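Side-chain contacts in geranyl diphosphate synthase small subunit (PDB 3QKC), which probably acts as the regulatory partner of a heterodimeric prenyltransferase that joins dimethylallyl and isopentenyl diphosphates into geranyl diphosphate, the C10 precursor of monoterpenes: residues 15-18 with 19-23; 105-108 with 109-112. All coordinates share one frame; numbering follows the deposited sequence.

From the N terminus, helix 5-24 comes first, and contact 1 (15-18 with 19-23) lies toward its C-terminal end. The chain then runs through helices 34-43, 48-59 and 68-85 before helix 105-126 opens with contact 2 (105-108 with 109-112). Each contact joins successive turns of its own helix, and neither closes a loop. They follow in series, without nesting or crossing; the centres of contact 1 and contact 2 are about 23 Å apart, and the nearest atoms of contact 1 and contact 2 about 12 Å apart. Helix 34-43 is common to both: Phe42 and His38 meet contact 1, whereas Pro36, Met37 and Leu40 meet contact 2. Contact 1 also packs on helix 68-85; contact 2 reaches the second subunit.

Contact 1. Residues 15-18 with 19-23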
loop_
_atom_site.group_PDB
_atom_site.type_symbol
_atom_site.label_atom_id
_atom_site.label_comp_id
_atom_site.label_asym_id
_atom_site.label_seq_id
_atom_site.Cartn_x
_atom_site.Cartn_y
_atom_site.Cartn_z
ATOM N N SER A 15 -12.551 -17.427 -11.677
ATOM C CA SER A 15 -13.563 -16.679 -12.415
ATOM C C SER A 15 -14.300 -15.698 -11.501
ATOM O O SER A 15 -14.544 -14.555 -11.887
ATOM C CB SER A 15 -14.540 -17.639 -13.116
ATOM O OG SER A 15 -15.670 -16.950 -13.648
ATOM N N ASP A 16 -14.632 -16.133 -10.283
ATOM C CA ASP A 16 -15.309 -15.265 -9.320
ATOM C C ASP A 16 -14.415 -14.093 -8.905
ATOM O O ASP A 16 -14.879 -12.956 -8.781
ATOM C CB ASP A 16 -15.752 -16.046 -8.079
ATOM C CG ASP A 16 -16.919 -16.975 -8.348
ATOM O OD1 ASP A 16 -17.801 -16.637 -9.162
ATOM O OD2 ASP A 16 -16.970 -18.050 -7.729
ATOM N N ILE A 17 -13.135 -14.372 -8.700
ATOM C CA ILE A 17 -12.177 -13.315 -8.380
ATOM C C ILE A 17 -12.079 -12.285 -9.510
ATOM O O ILE A 17 -12.187 -11.075 -9.264
ATOM C CB ILE A 17 -10.794 -13.890 -8.012
ATOM C CG1 ILE A 17 -10.872 -14.628 -6.667
ATOM C CG2 ILE A 17 -9.772 -12.793 -7.953
ATOM C CD1 ILE A 17 -9.661 -15.529 -6.364
ATOM N N GLU A 18 -11.892 -12.760 -10.742
ATOM C CA GLU A 18 -11.780 -11.858 -11.894
ATOM C C GLU A 18 -13.034 -10.994 -12.088
ATOM O O GLU A 18 -12.921 -9.798 -12.397
ATOM C CB GLU A 18 -11.460 -12.627 -13.177
ATOM C CG GLU A 18 -10.927 -11.739 -14.295
ATOM C CD GLU A 18 -10.566 -12.508 -15.562
ATOM O OE1 GLU A 18 -11.425 -13.261 -16.089
ATOM O OE2 GLU A 18 -9.416 -12.341 -16.031
ATOM N N SER A 19 -14.211 -11.595 -11.893
ATOM C CA SER A 19 -15.481 -10.868 -11.999
ATOM C C SER A 19 -15.619 -9.827 -10.889
ATOM O O SER A 19 -16.188 -8.753 -11.099
ATOM C CB SER A 19 -16.678 -11.824 -11.965
ATOM O OG SER A 19 -16.842 -12.468 -13.219
ATOM N N TYR A 20 -15.097 -10.153 -9.713
ATOM C CA TYR A 20 -15.111 -9.230 -8.599
ATOM C C TYR A 20 -14.223 -8.008 -8.885
ATOM O O TYR A 20 -14.602 -6.870 -8.614
ATOM C CB TYR A 20 -14.660 -9.933 -7.323
ATOM C CG TYR A 20 -14.643 -8.994 -6.153
ATOM C CD1 TYR A 20 -13.475 -8.336 -5.785
ATOM C CD2 TYR A 20 -15.811 -8.725 -5.440
ATOM C CE1 TYR A 20 -13.451 -7.457 -4.727
ATOM C CE2 TYR A 20 -15.795 -7.842 -4.373
ATOM C CZ TYR A 20 -14.607 -7.217 -4.027
ATOM O OH TYR A 20 -14.588 -6.341 -2.975
ATOM N N LEU A 21 -13.042 -8.253 -9.439
ATOM C CA LEU A 21 -12.131 -7.180 -9.789
ATOM C C LEU A 21 -12.670 -6.320 -10.929
ATOM O O LEU A 21 -12.434 -5.115 -10.970
ATOM C CB LEU A 21 -10.755 -7.753 -10.145
ATOM C CG LEU A 21 -9.892 -8.154 -8.938
ATOM C CD1 LEU A 21 -8.827 -9.152 -9.342
ATOM C CD2 LEU A 21 -9.274 -6.943 -8.287
ATOM N N LYS A 22 -13.400 -6.936 -11.855
ATOM C CA LYS A 22 -13.905 -6.196 -13.020
ATOM C C LYS A 22 -14.978 -5.179 -12.644
ATOM O O LYS A 22 -15.113 -4.145 -13.279
ATOM C CB LYS A 22 -14.365 -7.147 -14.128
ATOM C CG LYS A 22 -13.254 -7.406 -15.147
ATOM C CD LYS A 22 -13.462 -8.680 -15.940
ATOM C CE LYS A 22 -12.896 -8.548 -17.349
ATOM N NZ LYS A 22 -11.416 -8.330 -17.363
ATOM N N LYS A 23 -15.715 -5.489 -11.590
ATOM C CA LYS A 23 -16.641 -4.563 -10.978
ATOM C C LYS A 23 -15.951 -3.356 -10.319
ATOM O O LYS A 23 -16.549 -2.296 -10.225
ATOM C CB LYS A 23 -17.522 -5.323 -9.978
ATOM C CG LYS A 23 -18.523 -6.260 -10.669
ATOM C CD LYS A 23 -19.095 -7.316 -9.733
ATOM C CE LYS A 23 -20.214 -8.093 -10.416
ATOM N NZ LYS A 23 -21.282 -8.475 -9.450
#
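Ile17 and Leu21, one turn apart, lie side by side and point the same way, CG2 of Ile17 coming to 4.0 Å from CD1 of Leu21. CG2 is anti to the backbone N of Ile17 (CG1 at chi1 -69°), which turns this branch toward the next turn. Beneath the pair, Leu21 N bonds to Ile17 O at 3.0 Å, nearly along the C=O axis. On another side of the helix, Lys22 lays CB, CG and CD beside Glu18 O, CB at 3.5 Å, while its chain bends at chi3 and chi4; NZ stays 4.7 Å from Glu18 OE2, a proximity of opposite charges without contact. Ser15 O takes the N-H of Ser19 at 3.0 Å and, weakly, its OG at 3.4 Å.

These i to i+4 bonds belong to helix 5-24 of the all-helical prenyltransferase fold, whose buried side here is apolar. Ile17 and Leu21 rest on helix 68-85 at Ala71, His75 and Leu76. Phe42 of helix 34-43 touches Leu21 and Glu18 and forms a cation-pi contact with Lys22. Asp16, whose backbone O receives Tyr20 N at 3.0 Å, sends OD2 into a salt bridge with Arg64.

Contact 2. Residues 105-108 with 109-112; sequences PNIE and LLTG
Pro105 O accepts Leu109 N at 2.9 Å and Glu108 O accepts Gly112 N at 3.1 Å, the i to i+4 pattern of an alpha helix, with a weak bond from Leu110 N to Asn106 O between them. This is the first stretch of helix 105-126 in the all-helical prenyltransferase fold, with Pro105 in its first turn, where no earlier carbonyl of the helix calls for an N-H.

The side-chain contact centres on Thr111, whose OG1 lies 2.7 Å from Ile107 O and donates to it, as is common for threonine in helices. Because OG1 sits beside the backbone N (chi1 -55°), the hydroxyl folds back over the preceding turn. One carbonyl oxygen is thus gripped twice, the hydroxyl and Thr111 N reaching it from opposite faces of its plane. The Ile107 and Thr111 side chains cross obliquely, CG2 of Ile107 lying 3.9 Å from OG1 of Thr111, and helix 34-43 covers this side through Pro36, Met37 and Leu40. With a valine in place of Thr111, which has no hydroxyl to offer, Ile107 O would probably be left with the backbone N-H as the one remaining donor of the two.

Leu110 takes the crowded position, CG between its backbone N and carbonyl carbon (chi1 66°), which sets CG against the oxygens of the turn before; Val154 of the second subunit packs on it. Leu109 meets its own counterpart, Leu109 of that subunit, so this helix face lies in the dimer interface. Glu108, buried against Leu87 and Pro88, has OE2 hydrogen-bonded to His101 ND1. At the start of the helix, Asn106 curls its amide against the adjoining backbone, OD1 taking a weak, bent bond from Ile107 N at 2.7 Å.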
loop_
_atom_site.group_PDB
_atom_site.type_symbol
_atom_site.label_atom_id
_atom_site.label_comp_id
_atom_site.label_asym_id
_atom_site.label_seq_id
_atom_site.Cartn_x
_atom_site.Cartn_y
_atom_site.Cartn_z
ATOM N N PRO A 105 7.556 2.809 -19.257
ATOM C CA PRO A 105 8.052 2.592 -17.905
ATOM C C PRO A 105 7.437 3.520 -16.848
ATOM O O PRO A 105 6.999 3.032 -15.802
ATOM C CB PRO A 105 9.554 2.835 -18.052
ATOM C CG PRO A 105 9.850 2.280 -19.415
ATOM C CD PRO A 105 8.648 2.693 -20.253
ATOM N N ASN A 106 7.379 4.828 -17.124
ATOM C CA ASN A 106 6.868 5.778 -16.130
ATOM C C ASN A 106 5.442 5.447 -15.691
ATOM O O ASN A 106 5.103 5.594 -14.519
ATOM C CB ASN A 106 6.996 7.255 -16.588
ATOM C CG ASN A 106 6.407 7.510 -17.978
ATOM O OD1 ASN A 106 5.652 6.696 -18.506
ATOM N ND2 ASN A 106 6.750 8.649 -18.569
ATOM N N ILE A 107 4.633 5.001 -16.651
ATOM C CA ILE A 107 3.243 4.620 -16.425
ATOM C C ILE A 107 3.114 3.318 -15.644
ATOM O O ILE A 107 2.265 3.190 -14.769
ATOM C CB ILE A 107 2.493 4.483 -17.784
ATOM C CG1 ILE A 107 2.518 5.804 -18.572
ATOM C CG2 ILE A 107 1.065 3.953 -17.606
ATOM C CD1 ILE A 107 1.920 6.975 -17.831
ATOM N N GLU A 108 3.943 2.342 -15.976
ATOM C CA GLU A 108 3.991 1.110 -15.194
ATOM C C GLU A 108 4.399 1.370 -13.748
ATOM O O GLU A 108 3.906 0.702 -12.838
ATOM C CB GLU A 108 4.913 0.079 -15.842
ATOM C CG GLU A 108 4.355 -0.508 -17.131
ATOM C CD GLU A 108 5.337 -1.449 -17.828
ATOM O OE1 GLU A 108 6.535 -1.450 -17.455
ATOM O OE2 GLU A 108 4.911 -2.203 -18.729
ATOM N N LEU A 109 5.290 2.335 -13.540
ATOM C CA LEU A 109 5.764 2.654 -12.174
ATOM C C LEU A 109 4.623 3.174 -11.294
ATOM O O LEU A 109 4.391 2.682 -10.209
ATOM C CB LEU A 109 6.912 3.665 -12.204
ATOM C CG LEU A 109 7.383 4.301 -10.882
ATOM C CD1 LEU A 109 8.053 3.271 -9.953
ATOM C CD2 LEU A 109 8.340 5.433 -11.177
ATOM N N LEU A 110 3.903 4.167 -11.788
ATOM C CA LEU A 110 2.833 4.750 -11.010
ATOM C C LEU A 110 1.614 3.835 -10.901
ATOM O O LEU A 110 0.945 3.822 -9.860
ATOM C CB LEU A 110 2.484 6.142 -11.551
ATOM C CG LEU A 110 1.880 6.349 -12.927
ATOM C CD1 LEU A 110 0.369 6.192 -12.848
ATOM C CD2 LEU A 110 2.248 7.733 -13.424
ATOM N N THR A 111 1.335 3.056 -11.947
ATOM C CA THR A 111 0.207 2.125 -11.879
ATOM C C THR A 111 0.450 1.072 -10.809
ATOM O O THR A 111 -0.489 0.665 -10.113
ATOM C CB THR A 111 -0.070 1.392 -13.217
ATOM O OG1 THR A 111 -0.246 2.342 -14.264
ATOM C CG2 THR A 111 -1.341 0.571 -13.097
ATOM N N GLY A 112 1.696 0.607 -10.702
ATOM C CA GLY A 112 2.060 -0.340 -9.645
ATOM C C GLY A 112 1.830 0.315 -8.297
ATOM O O GLY A 112 1.295 -0.306 -7.386
#